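PDB 3ON2: probable transcriptional regulator from Rhodococcus jostii, which probably acts as a TetR-family transcriptional regulator, binding DNA through an N-terminal helix-turn-helix domain, though its own function has not been established. Local coordinates for residues 183-186 against 187-191; 163-166 against 167-171; 32-35 against 36-39. All blocks are in the same frame, centred on the assembly; numbering follows the deposited sequence.

Overall arrangement
Contacts 1 and 2 lie on consecutive helices of the C-terminal domain and touch each other. Contact 3 belongs to the N-terminal DNA-binding region, its centre about 41 Å from that of contact 1 and about 31 Å from that of contact 2. Contact 1 is at the surface, and the other two are partly buried. Phe164 and Ile167 of contact 2 pack against Ala188 of contact 1, and Phe164 also meets Ser189. Both C-terminal contacts are turns within a helix, with mainly backbone bonds and hydroxyls returning to carbonyls. Contact 3 is a helix start, where a serine caps the helix and an arginine and backbone N-H groups hold a sulfate.

Contact 1 (183-186 against 187-191); sequences EVVT and AASDT
Thr186 and Asp190 come together through their first torsions. That of Thr186 swings CG2 to the side opposite the backbone N, while CG of Asp190 is anti to its own carbonyl carbon (chi1 -67°). The two side chains then run next to each other off the same face of the helix, one turn apart. The methyl CG2 of Thr186 is 3.8 Å from OD2 of Asp190, a loose contact without a polar bond. The carboxylate carbon CG of Asp190 also sits 3.4 Å from Thr186 O. That carbonyl is taken by Asp190 N at 2.9 Å, in a nearly straight bond (168° at the hydrogen). The hydroxyl of Thr186 turns back along the helix and bonds to Asp182 O.

One residue earlier, Ser189 N donates to Val185 O at 2.8 Å. Ser189 OG lies 3.2 Å from Val185 O, a possible second donor to it. Ala187 N and Ala188 N bond to Glu183 O and Val184 O. Further on, Ala187 O accepts twice from Thr191, from N and from OG1 (3.0 Å to OG1), and the two donors reach it from opposite faces of the carbonyl plane.

The carboxylate of Asp190 has its main partner elsewhere, since OD1 forms a salt bridge with Arg87. With an alanine in place of Asp190 there is no carboxylate, and Arg87 would probably be left without this charge partner.

These two turns belong to helix 181-196, within the C-terminal domain of a TetR-family protein. Val184 packs on Ile167 of helix 153-172, and Ala188 on Phe164 and Ile167. Val185 rests on Ala94 and Val98 of helix 86-103, and Ser189 touches both helices.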
ATOM      1  N   GLU A 183      12.802   2.164 -15.134  1.00 19.49           N
ATOM      2  CA  GLU A 183      14.232   1.843 -15.280  1.00 18.49           C
ATOM      3  C   GLU A 183      14.976   1.873 -13.947  1.00 17.40           C
ATOM      4  O   GLU A 183      15.893   1.097 -13.735  1.00 17.62           O
ATOM      5  CB  GLU A 183      14.909   2.795 -16.270  1.00 19.61           C
ATOM      6  CG  GLU A 183      14.417   2.629 -17.743  1.00 22.64           C
ATOM      7  CD  GLU A 183      15.220   3.456 -18.744  1.00 25.99           C
ATOM      8  OE1 GLU A 183      16.286   3.998 -18.382  1.00 28.58           O
ATOM      9  OE2 GLU A 183      14.780   3.555 -19.911  1.00 30.14           O
ATOM     10  N   VAL A 184      14.582   2.773 -13.055  1.00 16.04           N
ATOM     11  CA  VAL A 184      15.238   2.900 -11.744  1.00 14.91           C
ATOM     12  C   VAL A 184      14.818   1.724 -10.854  1.00 14.81           C
ATOM     13  O   VAL A 184      15.657   1.127 -10.179  1.00 14.62           O
ATOM     14  CB  VAL A 184      14.890   4.265 -11.069  1.00 15.05           C
ATOM     15  CG1 VAL A 184      15.506   4.394  -9.661  1.00 13.05           C
ATOM     16  CG2 VAL A 184      15.386   5.389 -11.918  1.00 15.07           C
ATOM     17  N   VAL A 185      13.531   1.388 -10.860  1.00 13.76           N
ATOM     18  CA  VAL A 185      13.049   0.182 -10.152  1.00 14.58           C
ATOM     19  C   VAL A 185      13.825  -1.078 -10.591  1.00 14.95           C
ATOM     20  O   VAL A 185      14.322  -1.846  -9.756  1.00 14.31           O
ATOM     21  CB  VAL A 185      11.506  -0.018 -10.333  1.00 14.10           C
ATOM     22  CG1 VAL A 185      11.034  -1.381  -9.770  1.00 13.44           C
ATOM     23  CG2 VAL A 185      10.737   1.118  -9.680  1.00 14.25           C
ATOM     24  N   THR A 186      13.958  -1.259 -11.902  1.00 15.53           N
ATOM     25  CA  THR A 186      14.658  -2.438 -12.461  1.00 16.24           C
ATOM     26  C   THR A 186      16.117  -2.471 -12.066  1.00 15.58           C
ATOM     27  O   THR A 186      16.609  -3.521 -11.647  1.00 14.85           O
ATOM     28  CB  THR A 186      14.518  -2.520 -14.004  1.00 16.60           C
ATOM     29  OG1 THR A 186      13.130  -2.630 -14.314  1.00 17.57           O
ATOM     30  CG2 THR A 186      15.199  -3.767 -14.546  1.00 18.42           C
ATOM     31  N   ALA A 187      16.795  -1.315 -12.129  1.00 15.43           N
ATOM     32  CA  ALA A 187      18.203  -1.280 -11.741  1.00 14.79           C
ATOM     33  C   ALA A 187      18.331  -1.625 -10.251  1.00 14.52           C
ATOM     34  O   ALA A 187      19.206  -2.407  -9.858  1.00 15.03           O
ATOM     35  CB  ALA A 187      18.822   0.083 -12.038  1.00 14.12           C
ATOM     36  N   ALA A 188      17.453  -1.059  -9.428  1.00 13.40           N
ATOM     37  CA  ALA A 188      17.456  -1.347  -7.987  1.00 13.79           C
ATOM     38  C   ALA A 188      17.169  -2.845  -7.702  1.00 13.91           C
ATOM     39  O   ALA A 188      17.812  -3.461  -6.830  1.00 13.66           O
ATOM     40  CB  ALA A 188      16.435  -0.448  -7.252  1.00 13.11           C
ATOM     41  N   SER A 189      16.217  -3.420  -8.430  1.00 14.73           N
ATOM     42  CA  SER A 189      15.914  -4.875  -8.318  1.00 15.88           C
ATOM     43  C   SER A 189      17.061  -5.782  -8.706  1.00 16.86           C
ATOM     44  O   SER A 189      17.328  -6.753  -7.985  1.00 17.78           O
ATOM     45  CB  SER A 189      14.651  -5.292  -9.110  1.00 15.80           C
ATOM     46  OG  SER A 189      13.489  -4.704  -8.539  1.00 16.88           O
ATOM     47  N   ASP A 190      17.724  -5.488  -9.832  1.00 17.04           N
ATOM     48  CA  ASP A 190      18.895  -6.271 -10.268  1.00 17.99           C
ATOM     49  C   ASP A 190      20.053  -6.188  -9.266  1.00 17.70           C
ATOM     50  O   ASP A 190      20.705  -7.191  -8.965  1.00 17.57           O
ATOM     51  CB  ASP A 190      19.377  -5.823 -11.652  1.00 18.90           C
ATOM     52  CG  ASP A 190      18.374  -6.149 -12.766  1.00 22.27           C
ATOM     53  OD1 ASP A 190      17.457  -6.992 -12.543  1.00 23.87           O
ATOM     54  OD2 ASP A 190      18.514  -5.560 -13.881  1.00 24.91           O
ATOM     55  N   THR A 191      20.304  -4.992  -8.740  1.00 16.85           N
ATOM     56  CA  THR A 191      21.421  -4.802  -7.827  1.00 17.24           C
ATOM     57  C   THR A 191      21.127  -5.502  -6.487  1.00 16.68           C
ATOM     58  O   THR A 191      22.000  -6.170  -5.925  1.00 17.16           O
ATOM     59  CB  THR A 191      21.709  -3.295  -7.639  1.00 17.22           C
ATOM     60  OG1 THR A 191      21.993  -2.713  -8.928  1.00 20.84           O
ATOM     61  CG2 THR A 191      22.890  -3.078  -6.740  1.00 17.87           C
TER

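Contact 2 (163-166 against 167-171); sequences TFHG and IATLA
Ile167 N to Thr163 O, Ala168 N to Phe164 O, Thr169 N to His165 O and Leu170 N to Gly166 O are successive i to i+4 bonds of 2.9 to 3.0 Å, so the backbone is a regular alpha helix. The side chains add to this at His165. The hydroxyl OG1 of Thr169 donates to His165 O at 2.7 Å. This carbonyl is therefore gripped twice, by OG1 and N of the same threonine, from opposite faces of its plane. OG1 is placed there by a first torsion of -60°, which sets it anti to the carbonyl carbon of Thr169 and beside the backbone N. The same OG1 stands over one face of the His165 imidazole, toward the rim, and is 3.5 Å from NE2. The ring is fixed from outside these turns: ND1 is hydrogen-bonded to Tyr97 OH, and Tyr112 meets the ring edge-to-face.

The turns lie in helix 153-172 of the C-terminal domain, which in TetR-family regulators commonly holds the effector pocket. Here Phe164 lines a pocket that contains a bound polyether, probably from the crystallisation liquor.

The Phe164 ring and the Ile167 side chain leave the helix in the same direction. The end methyl CD1 of Ile167 comes obliquely to the ring, 3.8 Å from CD1 of Phe164. Ile167 chi2 is 175°, which extends the chain so that CD1 can reach the ring. Thr163 CG2 sits 4.0 Å above the plane of the Phe164 ring, over its centre. Thr163 OG1 bonds back to Val159 O. Phe164 also packs on Ala94 and Val98 of helix 86-103. Leu170 CG lies 3.4 Å from Gly166 O, and the Leu170 side chain touches Met175 and Leu176.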
ATOM      1  N   THR A 163      14.240   0.513  -0.041  1.00 11.94           N
ATOM      2  CA  THR A 163      14.667   0.757  -1.414  1.00 12.35           C
ATOM      3  C   THR A 163      13.516   1.212  -2.300  1.00 12.01           C
ATOM      4  O   THR A 163      13.616   2.267  -2.954  1.00 12.11           O
ATOM      5  CB  THR A 163      15.332  -0.469  -2.036  1.00 13.34           C
ATOM      6  OG1 THR A 163      16.472  -0.820  -1.236  1.00 14.47           O
ATOM      7  CG2 THR A 163      15.763  -0.159  -3.512  1.00 11.72           C
ATOM      8  N   PHE A 164      12.435   0.442  -2.328  1.00 11.79           N
ATOM      9  CA  PHE A 164      11.345   0.764  -3.259  1.00 12.02           C
ATOM     10  C   PHE A 164      10.410   1.863  -2.755  1.00 11.53           C
ATOM     11  O   PHE A 164       9.871   2.636  -3.569  1.00 11.57           O
ATOM     12  CB  PHE A 164      10.675  -0.529  -3.800  1.00 12.43           C
ATOM     13  CG  PHE A 164      11.662  -1.380  -4.530  1.00 12.54           C
ATOM     14  CD1 PHE A 164      12.114  -1.001  -5.798  1.00 11.79           C
ATOM     15  CD2 PHE A 164      12.257  -2.476  -3.907  1.00 12.62           C
ATOM     16  CE1 PHE A 164      13.099  -1.729  -6.453  1.00 12.14           C
ATOM     17  CE2 PHE A 164      13.245  -3.227  -4.578  1.00 13.65           C
ATOM     18  CZ  PHE A 164      13.649  -2.841  -5.847  1.00 12.48           C
ATOM     19  N   HIS A 165      10.243   1.986  -1.438  1.00 10.59           N
ATOM     20  CA  HIS A 165       9.605   3.192  -0.926  1.00 11.41           C
ATOM     21  C   HIS A 165      10.460   4.445  -1.198  1.00 11.04           C
ATOM     22  O   HIS A 165       9.916   5.524  -1.431  1.00 11.46           O
ATOM     23  CB  HIS A 165       9.266   3.100   0.561  1.00 11.42           C
ATOM     24  CG  HIS A 165       8.385   4.214   1.032  1.00 12.73           C
ATOM     25  ND1 HIS A 165       7.082   4.356   0.600  1.00 14.30           N
ATOM     26  CD2 HIS A 165       8.617   5.247   1.877  1.00 13.59           C
ATOM     27  CE1 HIS A 165       6.554   5.436   1.148  1.00 14.31           C
ATOM     28  NE2 HIS A 165       7.457   5.986   1.939  1.00 13.61           N
ATOM     29  N   GLY A 166      11.781   4.314  -1.116  1.00 10.44           N
ATOM     30  CA  GLY A 166      12.685   5.412  -1.491  1.00 11.14           C
ATOM     31  C   GLY A 166      12.518   5.840  -2.948  1.00 11.36           C
ATOM     32  O   GLY A 166      12.406   7.018  -3.224  1.00 12.18           O
ATOM     33  N   ILE A 167      12.476   4.877  -3.871  1.00 11.65           N
ATOM     34  CA  ILE A 167      12.188   5.168  -5.281  1.00 12.19           C
ATOM     35  C   ILE A 167      10.828   5.892  -5.466  1.00 12.61           C
ATOM     36  O   ILE A 167      10.758   6.946  -6.137  1.00 13.41           O
ATOM     37  CB  ILE A 167      12.323   3.901  -6.208  1.00 11.97           C
ATOM     38  CG1 ILE A 167      13.782   3.410  -6.246  1.00 11.54           C
ATOM     39  CG2 ILE A 167      11.897   4.260  -7.678  1.00 13.01           C
ATOM     40  CD1 ILE A 167      13.975   2.058  -7.052  1.00 11.74           C
ATOM     41  N   ALA A 168       9.761   5.353  -4.877  1.00 12.81           N
ATOM     42  CA  ALA A 168       8.436   5.985  -4.964  1.00 13.51           C
ATOM     43  C   ALA A 168       8.443   7.425  -4.390  1.00 13.92           C
ATOM     44  O   ALA A 168       7.834   8.345  -4.964  1.00 13.84           O
ATOM     45  CB  ALA A 168       7.371   5.110  -4.282  1.00 13.96           C
ATOM     46  N   THR A 169       9.159   7.615  -3.279  1.00 13.64           N
ATOM     47  CA  THR A 169       9.315   8.921  -2.650  1.00 14.06           C
ATOM     48  C   THR A 169      10.058   9.918  -3.579  1.00 14.29           C
ATOM     49  O   THR A 169       9.603  11.077  -3.777  1.00 14.59           O
ATOM     50  CB  THR A 169      10.024   8.782  -1.277  1.00 13.95           C
ATOM     51  OG1 THR A 169       9.244   7.936  -0.424  1.00 13.43           O
ATOM     52  CG2 THR A 169      10.204  10.149  -0.603  1.00 14.94           C
ATOM     53  N   LEU A 170      11.150   9.466  -4.197  1.00 13.86           N
ATOM     54  CA  LEU A 170      11.880  10.307  -5.140  1.00 14.84           C
ATOM     55  C   LEU A 170      10.986  10.671  -6.320  1.00 15.49           C
ATOM     56  O   LEU A 170      10.988  11.828  -6.774  1.00 16.21           O
ATOM     57  CB  LEU A 170      13.187   9.636  -5.649  1.00 14.36           C
ATOM     58  CG  LEU A 170      14.358   9.397  -4.665  1.00 14.99           C
ATOM     59  CD1 LEU A 170      15.714   9.128  -5.372  1.00 13.92           C
ATOM     60  CD2 LEU A 170      14.516  10.558  -3.702  1.00 16.00           C
ATOM     61  N   ALA A 171      10.231   9.694  -6.810  1.00 15.41           N
ATOM     62  CA  ALA A 171       9.379   9.900  -7.972  1.00 17.38           C
ATOM     63  C   ALA A 171       8.287  10.915  -7.634  1.00 18.91           C
ATOM     64  O   ALA A 171       8.081  11.889  -8.372  1.00 19.39           O
ATOM     65  CB  ALA A 171       8.797   8.550  -8.483  1.00 16.47           C
TER

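Contact 3 (32-35 against 36-39); sequences GLSL and RQLA. With SO4 (sulfate ion), chain E.
Against Arg36, and close to the cap residue Ser34, a sulfate ion sits at the start of a helix, probably taken from the crystallisation liquor. Arg36 gives it three bonds, two from the side chain and one from the backbone. Its NE donates to sulfate O2 at 2.7 Å and its NH1 to O1 at 2.8 Å, both bonds close to straight. The sulfur lies in the guanidinium plane, at its edge, so the guanidinium binds the sulfate in a bidentate way, through NE and NH1. A bend at chi3 (-77°) turns this edge toward the anion. The backbone N of Arg36 donates to sulfate O2 at 2.9 Å. Leu35 N donates to sulfate O3 at 2.7 Å. The positive end of the helix dipole and the arginine charge would both be expected to favour an anion here.

Ser34 is the N-cap of helix 35-41. Its OG accepts from Gln37 N at 3.2 Å, with an angle of 170° at the hydrogen. OG is also 3.3 Å from sulfate O2, a weak bond at best. This is the first helix of the predicted helix-turn-helix of a TetR-family DNA-binding domain. A sulfate in such a place is consistent with a phosphate site, though no DNA is bound.

Leu38 N bonds to Ser34 O, and Ala39 N to Leu35 O. The amide oxygen OE1 of Gln37 rests 3.6 Å from Ser34 CB. On the buried side, the Leu33 methyl CD2 meets Leu38 CD1 at 4.1 Å, the two side chains crossing at a slant. Leu38 continues onto Leu17 and Ala21 of helix 13-28, while Leu33 packs on Leu60 and Leu63 of helix 56-81.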
ATOM      1  N   GLY A  32      -8.626  18.097   3.718  1.00 34.82           N
ATOM      2  CA  GLY A  32      -9.883  18.303   2.995  1.00 33.67           C
ATOM      3  C   GLY A  32     -10.969  17.277   3.330  1.00 32.85           C
ATOM      4  O   GLY A  32     -12.080  17.325   2.778  1.00 33.11           O
ATOM      5  N   LEU A  33     -10.658  16.345   4.231  1.00 31.58           N
ATOM      6  CA  LEU A  33     -11.629  15.322   4.620  1.00 30.08           C
ATOM      7  C   LEU A  33     -12.509  15.758   5.763  1.00 28.93           C
ATOM      8  O   LEU A  33     -12.024  16.077   6.859  1.00 29.23           O
ATOM      9  CB  LEU A  33     -10.947  14.010   5.006  1.00 30.21           C
ATOM     10  CG  LEU A  33     -10.496  13.077   3.893  1.00 30.21           C
ATOM     11  CD1 LEU A  33      -9.968  11.821   4.523  1.00 30.24           C
ATOM     12  CD2 LEU A  33     -11.666  12.750   2.966  1.00 30.88           C
ATOM     13  N   SER A  34     -13.814  15.728   5.514  1.00 26.52           N
ATOM     14  CA  SER A  34     -14.777  15.970   6.572  1.00 24.79           C
ATOM     15  C   SER A  34     -15.883  14.929   6.534  1.00 22.99           C
ATOM     16  O   SER A  34     -16.549  14.760   5.509  1.00 22.22           O
ATOM     17  CB  SER A  34     -15.362  17.389   6.456  1.00 24.88           C
ATOM     18  OG  SER A  34     -16.460  17.547   7.337  1.00 25.70           O
ATOM     19  N   LEU A  35     -16.090  14.243   7.649  1.00 21.61           N
ATOM     20  CA  LEU A  35     -17.154  13.240   7.712  1.00 20.84           C
ATOM     21  C   LEU A  35     -18.512  13.907   7.515  1.00 21.05           C
ATOM     22  O   LEU A  35     -19.361  13.423   6.766  1.00 20.73           O
ATOM     23  CB  LEU A  35     -17.110  12.483   9.035  1.00 20.51           C
ATOM     24  CG  LEU A  35     -18.149  11.375   9.293  1.00 19.77           C
ATOM     25  CD1 LEU A  35     -18.250  10.374   8.140  1.00 17.54           C
ATOM     26  CD2 LEU A  35     -17.802  10.651  10.614  1.00 19.70           C
ATOM     27  N   ARG A  36     -18.696  15.050   8.158  1.00 20.97           N
ATOM     28  CA  ARG A  36     -19.936  15.780   8.021  1.00 21.97           C
ATOM     29  C   ARG A  36     -20.181  16.193   6.575  1.00 22.36           C
ATOM     30  O   ARG A  36     -21.273  16.027   6.076  1.00 22.61           O
ATOM     31  CB  ARG A  36     -19.941  16.987   8.939  1.00 22.13           C
ATOM     32  CG  ARG A  36     -20.043  16.627  10.416  1.00 23.44           C
ATOM     33  CD  ARG A  36     -19.772  17.866  11.238  1.00 26.10           C
ATOM     34  NE  ARG A  36     -18.345  18.131  11.274  1.00 26.13           N
ATOM     35  CZ  ARG A  36     -17.798  19.284  11.629  1.00 28.14           C
ATOM     36  NH1 ARG A  36     -16.471  19.411  11.651  1.00 26.29           N
ATOM     37  NH2 ARG A  36     -18.581  20.309  11.953  1.00 29.23           N
ATOM     38  N   GLN A  37     -19.176  16.709   5.883  1.00 23.35           N
ATOM     39  CA  GLN A  37     -19.377  17.063   4.482  1.00 25.57           C
ATOM     40  C   GLN A  37     -19.672  15.839   3.600  1.00 26.36           C
ATOM     41  O   GLN A  37     -20.544  15.881   2.715  1.00 26.44           O
ATOM     42  CB  GLN A  37     -18.151  17.770   3.934  1.00 26.45           C
ATOM     43  CG  GLN A  37     -18.058  19.220   4.301  1.00 29.19           C
ATOM     44  CD  GLN A  37     -16.991  19.919   3.504  1.00 34.12           C
ATOM     45  OE1 GLN A  37     -15.802  19.622   3.632  1.00 36.98           O
ATOM     46  NE2 GLN A  37     -17.406  20.847   2.660  1.00 35.40           N
ATOM     47  N   LEU A  38     -18.954  14.746   3.843  1.00 26.80           N
ATOM     48  CA  LEU A  38     -19.084  13.566   2.990  1.00 27.54           C
ATOM     49  C   LEU A  38     -20.480  12.994   3.133  1.00 28.14           C
ATOM     50  O   LEU A  38     -21.086  12.587   2.149  1.00 27.84           O
ATOM     51  CB  LEU A  38     -18.031  12.521   3.335  1.00 26.90           C
ATOM     52  CG  LEU A  38     -16.611  12.947   2.997  1.00 28.28           C
ATOM     53  CD1 LEU A  38     -15.625  12.126   3.817  1.00 28.54           C
ATOM     54  CD2 LEU A  38     -16.332  12.817   1.482  1.00 29.81           C
ATOM     55  N   ALA A  39     -20.987  12.998   4.357  1.00 29.41           N
ATOM     56  CA  ALA A  39     -22.331  12.520   4.633  1.00 31.93           C
ATOM     57  C   ALA A  39     -23.403  13.342   3.896  1.00 33.88           C
ATOM     58  O   ALA A  39     -24.368  12.776   3.390  1.00 33.95           O
ATOM     59  CB  ALA A  39     -22.598  12.515   6.132  1.00 31.32           C
TER
HETATM   60  S   SO4 E 200     -15.578  15.972  10.654  1.00 35.30           S
HETATM   61  O1  SO4 E 200     -14.989  17.299  10.478  1.00 36.34           O
HETATM   62  O2  SO4 E 200     -16.972  16.032  10.212  1.00 35.83           O
HETATM   63  O3  SO4 E 200     -14.819  14.988   9.866  1.00 33.89           O
HETATM   64  O4  SO4 E 200     -15.614  15.589  12.052  1.00 35.90           O